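Local coordinates for serine repeat antigen 5 (Plasmodium falciparum, PDB 6X42), which has the fold of a papain-family cysteine protease but, as a pseudo-zymogen, is probably not an ordinary active protease of the malaria parasite, at residues A191-E196 against A217-N222; Q209-D214 against F268-S273. All blocks are in the same frame, centred on the assembly; numbering follows the deposited sequence.

Interaction 1. Residues A191-E196 against A217-N222. With CA (calcium ion), chain B; EDO (1,2-ethanediol), chain F.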
loop_
_atom_site.group_PDB
_atom_site.type_symbol
_atom_site.label_atom_id
_atom_site.label_comp_id
_atom_site.label_asym_id
_atom_site.label_seq_id
_atom_site.Cartn_x
_atom_site.Cartn_y
_atom_site.Cartn_z
ATOM N N ALA A 191 1.078 4.123 1.130
ATOM C CA ALA A 191 0.924 5.547 1.409
ATOM C C ALA A 191 0.041 5.736 2.624
ATOM O O ALA A 191 -0.914 4.972 2.826
ATOM C CB ALA A 191 0.326 6.314 0.217
ATOM N N TYR A 192 0.308 6.764 3.411
ATOM C CA TYR A 192 -0.506 7.091 4.599
ATOM C C TYR A 192 -1.326 8.334 4.311
ATOM O O TYR A 192 -0.789 9.241 3.759
ATOM C CB TYR A 192 0.323 7.264 5.873
ATOM C CG TYR A 192 0.241 6.029 6.727
ATOM C CD1 TYR A 192 1.212 5.049 6.655
ATOM C CD2 TYR A 192 -0.866 5.787 7.521
ATOM C CE1 TYR A 192 1.114 3.887 7.397
ATOM C CE2 TYR A 192 -0.983 4.627 8.266
ATOM C CZ TYR A 192 0.015 3.675 8.209
ATOM O OH TYR A 192 -0.086 2.528 8.936
ATOM N N ILE A 193 -2.600 8.294 4.645
ATOM C CA ILE A 193 -3.535 9.402 4.565
ATOM C C ILE A 193 -4.304 9.483 5.880
ATOM O O ILE A 193 -4.261 8.584 6.715
ATOM C CB ILE A 193 -4.513 9.258 3.374
ATOM C CG1 ILE A 193 -5.429 8.032 3.528
ATOM C CG2 ILE A 193 -3.729 9.163 2.069
ATOM C CD1 ILE A 193 -6.571 8.012 2.505
ATOM N N LYS A 194 -5.034 10.578 6.059
ATOM C CA LYS A 194 -6.002 10.677 7.146
ATOM C C LYS A 194 -7.349 10.220 6.594
ATOM O O LYS A 194 -7.848 10.785 5.613
ATOM C CB LYS A 194 -6.065 12.089 7.735
ATOM C CG LYS A 194 -6.584 12.091 9.180
ATOM C CD LYS A 194 -6.434 13.440 9.857
ATOM C CE LYS A 194 -6.635 13.338 11.355
ATOM N NZ LYS A 194 -6.538 14.685 11.980
ATOM N N ALA A 195 -7.921 9.180 7.211
ATOM C CA ALA A 195 -9.121 8.547 6.663
ATOM C C ALA A 195 -10.254 9.551 6.490
ATOM O O ALA A 195 -11.042 9.447 5.537
ATOM C CB ALA A 195 -9.585 7.394 7.555
ATOM N N GLU A 196 -10.368 10.513 7.414
ATOM C CA GLU A 196 -11.437 11.499 7.300
ATOM C C GLU A 196 -11.468 12.135 5.917
ATOM O O GLU A 196 -12.540 12.497 5.422
ATOM C CB GLU A 196 -11.293 12.588 8.375
ATOM C CG GLU A 196 -10.188 13.607 8.104
ATOM C CD GLU A 196 -10.106 14.747 9.113
ATOM O OE1 GLU A 196 -10.452 14.534 10.303
ATOM O OE2 GLU A 196 -9.618 15.836 8.728
ATOM N N ALA A 217 -1.625 11.417 9.842
ATOM C CA ALA A 217 -2.317 10.390 9.070
ATOM C C ALA A 217 -2.695 9.253 9.997
ATOM O O ALA A 217 -2.180 9.150 11.112
ATOM C CB ALA A 217 -1.446 9.884 7.915
ATOM N N ASP A 218 -3.594 8.367 9.512
ATOM C CA ASP A 218 -4.073 7.264 10.336
ATOM C C ASP A 218 -4.560 6.069 9.538
ATOM O O ASP A 218 -5.054 5.125 10.156
ATOM C CB ASP A 218 -5.176 7.740 11.307
ATOM C CG ASP A 218 -6.422 8.236 10.584
ATOM O OD1 ASP A 218 -6.504 8.068 9.342
ATOM O OD2 ASP A 218 -7.319 8.786 11.261
ATOM N N HIS A 219 -4.371 6.030 8.217
ATOM C CA HIS A 219 -4.963 4.991 7.389
ATOM C C HIS A 219 -4.021 4.745 6.227
ATOM O O HIS A 219 -3.604 5.685 5.547
ATOM C CB HIS A 219 -6.355 5.466 6.919
ATOM C CG HIS A 219 -7.060 4.486 6.049
ATOM N ND1 HIS A 219 -7.560 3.291 6.514
ATOM C CD2 HIS A 219 -7.373 4.546 4.736
ATOM C CE1 HIS A 219 -8.102 2.638 5.503
ATOM N NE2 HIS A 219 -7.996 3.374 4.411
ATOM N N ALA A 220 -3.684 3.482 6.022
ATOM C CA ALA A 220 -2.763 3.084 4.974
ATOM C C ALA A 220 -3.516 2.645 3.722
ATOM O O ALA A 220 -4.496 1.914 3.803
ATOM C CB ALA A 220 -1.866 1.945 5.436
ATOM N N VAL A 221 -3.052 3.140 2.571
ATOM C CA VAL A 221 -3.564 2.842 1.246
ATOM C C VAL A 221 -2.360 2.525 0.358
ATOM O O VAL A 221 -1.239 2.436 0.844
ATOM C CB VAL A 221 -4.409 4.002 0.688
ATOM C CG1 VAL A 221 -5.668 4.198 1.525
ATOM C CG2 VAL A 221 -3.587 5.289 0.629
ATOM N N ASN A 222 -2.581 2.312 -0.944
ATOM C CA ASN A 222 -1.461 2.109 -1.861
ATOM C C ASN A 222 -1.596 3.063 -3.031
ATOM O O ASN A 222 -2.674 3.192 -3.614
ATOM C CB ASN A 222 -1.407 0.677 -2.387
ATOM C CG ASN A 222 -1.213 -0.338 -1.283
ATOM O OD1 ASN A 222 -2.183 -0.902 -0.769
ATOM N ND2 ASN A 222 0.043 -0.548 -0.881
HETATM CA CA CA B . -8.746 16.939 6.888
HETATM C C1 EDO F . -8.943 4.759 10.453
HETATM O O1 EDO F . -7.640 4.573 11.014
HETATM C C2 EDO F . -9.914 5.102 11.567
HETATM O O2 EDO F . -9.847 4.056 12.539
HETATM O O HOH W 1 -9.440 10.068 10.171
HETATM O O HOH W 2 -8.069 18.065 4.839
#

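Interaction 2. Residues Q209-D214 against F268-S273. With CA (calcium ion), chain B.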
loop_
_atom_site.group_PDB
_atom_site.type_symbol
_atom_site.label_atom_id
_atom_site.label_comp_id
_atom_site.label_asym_id
_atom_site.label_seq_id
_atom_site.Cartn_x
_atom_site.Cartn_y
_atom_site.Cartn_z
ATOM N N GLN A 209 -10.121 13.796 -7.260
ATOM C CA GLN A 209 -10.310 14.569 -6.047
ATOM C C GLN A 209 -9.174 15.573 -5.890
ATOM O O GLN A 209 -8.084 15.386 -6.424
ATOM C CB GLN A 209 -10.368 13.620 -4.836
ATOM C CG GLN A 209 -11.420 12.519 -4.965
ATOM C CD GLN A 209 -12.810 13.024 -5.083
ATOM O OE1 GLN A 209 -13.160 14.100 -4.603
ATOM N NE2 GLN A 209 -13.654 12.209 -5.707
ATOM N N ASN A 210 -9.449 16.666 -5.180
ATOM C CA ASN A 210 -8.480 17.753 -5.033
ATOM C C ASN A 210 -8.646 18.361 -3.650
ATOM O O ASN A 210 -9.631 19.039 -3.377
ATOM C CB ASN A 210 -8.672 18.817 -6.120
ATOM C CG ASN A 210 -7.561 19.872 -6.113
ATOM O OD1 ASN A 210 -6.384 19.542 -6.165
ATOM N ND2 ASN A 210 -7.939 21.139 -6.105
ATOM N N LEU A 211 -7.678 18.147 -2.774
ATOM C CA LEU A 211 -7.853 18.578 -1.399
ATOM C C LEU A 211 -6.516 18.552 -0.680
ATOM O O LEU A 211 -5.551 17.941 -1.138
ATOM C CB LEU A 211 -8.852 17.681 -0.670
ATOM C CG LEU A 211 -8.417 16.248 -0.336
ATOM C CD1 LEU A 211 -9.408 15.685 0.675
ATOM C CD2 LEU A 211 -8.317 15.385 -1.569
ATOM N N CYS A 212 -6.496 19.219 0.461
ATOM C CA CYS A 212 -5.355 19.213 1.353
ATOM C C CYS A 212 -5.384 18.002 2.283
ATOM O O CYS A 212 -6.437 17.466 2.614
ATOM C CB CYS A 212 -5.395 20.459 2.251
ATOM S SG CYS A 212 -5.480 22.095 1.430
ATOM N N GLY A 213 -4.203 17.619 2.740
ATOM C CA GLY A 213 -4.065 16.698 3.845
ATOM C C GLY A 213 -4.080 17.423 5.176
ATOM O O GLY A 213 -4.424 18.608 5.279
ATOM N N ASP A 214 -3.708 16.684 6.209
ATOM C CA ASP A 214 -3.657 17.167 7.578
ATOM C C ASP A 214 -2.240 17.001 8.104
ATOM O O ASP A 214 -1.369 16.452 7.438
ATOM C CB ASP A 214 -4.660 16.387 8.426
ATOM C CG ASP A 214 -6.083 16.618 7.973
ATOM O OD1 ASP A 214 -6.694 17.659 8.287
ATOM O OD2 ASP A 214 -6.625 15.792 7.242
ATOM N N PHE A 268 -0.523 21.121 3.983
ATOM C CA PHE A 268 -0.178 19.709 3.973
ATOM C C PHE A 268 -0.715 19.041 2.720
ATOM O O PHE A 268 -1.847 19.295 2.312
ATOM C CB PHE A 268 -0.829 19.028 5.172
ATOM C CG PHE A 268 -0.480 19.660 6.481
ATOM C CD1 PHE A 268 -1.440 20.310 7.252
ATOM C CD2 PHE A 268 0.815 19.602 6.948
ATOM C CE1 PHE A 268 -1.110 20.884 8.469
ATOM C CE2 PHE A 268 1.154 20.171 8.164
ATOM C CZ PHE A 268 0.186 20.824 8.915
ATOM N N ASN A 269 0.097 18.161 2.145
ATOM C CA ASN A 269 -0.330 17.362 1.009
ATOM C C ASN A 269 -1.270 16.253 1.470
ATOM O O ASN A 269 -1.150 15.729 2.576
ATOM C CB ASN A 269 0.872 16.732 0.311
ATOM C CG ASN A 269 0.548 16.241 -1.089
ATOM O OD1 ASN A 269 0.164 15.071 -1.299
ATOM N ND2 ASN A 269 0.686 17.117 -2.053
ATOM N N PHE A 270 -2.200 15.872 0.582
ATOM C CA PHE A 270 -3.097 14.752 0.860
ATOM C C PHE A 270 -2.340 13.455 1.184
ATOM O O PHE A 270 -2.767 12.676 2.056
ATOM C CB PHE A 270 -4.048 14.550 -0.338
ATOM C CG PHE A 270 -4.905 13.335 -0.214
ATOM C CD1 PHE A 270 -6.047 13.353 0.554
ATOM C CD2 PHE A 270 -4.561 12.169 -0.858
ATOM C CE1 PHE A 270 -6.823 12.204 0.677
ATOM C CE2 PHE A 270 -5.325 11.030 -0.736
ATOM C CZ PHE A 270 -6.463 11.039 0.033
ATOM N N ILE A 271 -1.214 13.210 0.525
ATOM C CA ILE A 271 -0.368 12.067 0.842
ATOM C C ILE A 271 0.573 12.507 1.958
ATOM O O ILE A 271 1.453 13.333 1.753
ATOM C CB ILE A 271 0.427 11.588 -0.382
ATOM C CG1 ILE A 271 -0.505 11.192 -1.542
ATOM C CG2 ILE A 271 1.359 10.474 0.025
ATOM C CD1 ILE A 271 -1.461 10.059 -1.252
ATOM N N HIS A 272 0.408 11.941 3.148
ATOM C CA HIS A 272 1.268 12.285 4.272
ATOM C C HIS A 272 2.672 11.730 4.092
ATOM O O HIS A 272 3.673 12.418 4.356
ATOM C CB HIS A 272 0.630 11.748 5.559
ATOM C CG HIS A 272 1.460 11.997 6.770
ATOM N ND1 HIS A 272 2.476 11.149 7.159
ATOM C CD2 HIS A 272 1.463 13.030 7.644
ATOM C CE1 HIS A 272 3.072 11.659 8.224
ATOM N NE2 HIS A 272 2.467 12.792 8.545
ATOM N N SER A 273 2.765 10.477 3.683
ATOM C CA SER A 273 4.021 9.763 3.646
ATOM C C SER A 273 3.838 8.523 2.796
ATOM O O SER A 273 2.716 8.059 2.564
ATOM C CB SER A 273 4.493 9.418 5.060
ATOM O OG SER A 273 3.480 8.807 5.827
HETATM CA CA CA B . -8.746 16.939 6.888
HETATM O O HOH W 3 -2.863 17.823 -1.433
HETATM O O HOH W 2 -8.069 18.065 4.839
HETATM O O HOH W 4 -3.365 21.798 4.683
HETATM O O HOH W 5 -0.556 14.816 5.034
#

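Interaction 1. Residues A191-E196 against A217-N222
Asp218 and His219 both face Ile193, a classic beta bulge, where strand 189-193 pairs antiparallel with the start of strand 219-230 in the mixed sheet of this papain-type domain. Ile193 O accepts two N-H groups. Asp218 N approaches it at 2.9 Å, tilted from the carbonyl plane. His219 N lies 3.0 Å from Ile193 O, and this bond is bent, with an angle of 133° at the hydrogen. In return Ile193 N donates to His219 O in a nearly straight bond. Past the strand, Asp218 OD1 uses its syn lone pair to accept from Ala195 N at 2.8 Å. On the other side of the bulge, Ala191 and Val221 form a hydrogen-bonded pair with two backbone bonds.

Between these pairs, Tyr192 and Ala220 are a non-hydrogen-bonded pair. Ala220 CB sits over one face of the Tyr192 ring in a CH-pi contact, 3.8 Å from Tyr192 CZ and shifted toward the rim. Tyr192 CB packs on Ala217 CB. On the other side of the sheet, the Ile193 and His219 side chains lie side by side. Ile193 CG1 stands between its backbone N and carbonyl carbon (chi1 64°), at the edge of the imidazole. Ile193 CD1 meets Val221 CG1 at 4.0 Å.

Water 1 links Asp218 OD2 to Glu196 N. Glu196 OE2 binds a calcium ion at 2.3 Å.

Asn244 OD1 bonds to His219 NE2, and Trp246 meets the same ring. This is consistent with the His-Asn pair of papain-family active sites. Ser53 OG, on helix 53-68, accepts from Ala220 N.

Interaction 2. Residues Q209-D214 against F268-S273
Gly213 and Phe268 are joined by the one direct hydrogen bond of this contact between two loops. Gly213 N donates to Phe268 O at 2.9 Å, from well above the carbonyl plane. A CA-H...O contact lies beside it, with Gly213 CA 3.3 Å from Asn269 O.

Water 3 accepts from Phe270 N and lies close enough to Leu211 O to bridge the two. Water 5 lies between Asp214 O and Asn269 O and may bond to either. Within 268-273, Asn269 OD1 accepts from Ile271 N at 2.9 Å. This is an Asx turn, and Asn269 ND2 also bonds to Met260 O.

Two phenylalanines provide the packing. The Phe268 ring lays one face over the peptide carbonyl of Asp214, with Phe268 CD1 3.5 Å from Asp214 C. Gly213 O sits near the ring edge. Leu211 CD2 meets Phe270 CD1 at 3.7 Å, and both side chains also touch Val258 on strand 255-259.

A disulfide and a metal hold 209-214 at two neighbouring points. Cys212 is bonded to Cys266, just before Phe268. Asp214 grips a calcium ion with both carboxylate oxygens, OD2 at 2.4 Å and OD1 at 2.6 Å. Water 2 joins Cys212 O to the same ion. With a single direct bond, the pairing appears to rely largely on ring packing, water and the nearby disulfide, while the calcium ion ties Asp214 to Glu196 and Asn197 and probably offsets its charge.

Overall arrangement
Interaction 1 is an antiparallel strand pairing with a bulge, nearer the centre of the chain. Interaction 2 joins two loops farther out. Both are partly buried, interaction 1 more so. Direct backbone bonds dominate the first; water and aromatic packing do more of the work in the second. Their segments alternate along the chain and their centres are 10 Å apart. They meet where Tyr192 N lies 2.9 Å from Ser273 O, a probable bond that sets strand 189-193 beside strand 273-280, with strand 219-230 as its other neighbour. Ile193 CG2 also packs on Phe270 O. One calcium site is common to both: Glu196 and Asp214 supply ligands, and Asn197 is a third protein ligand.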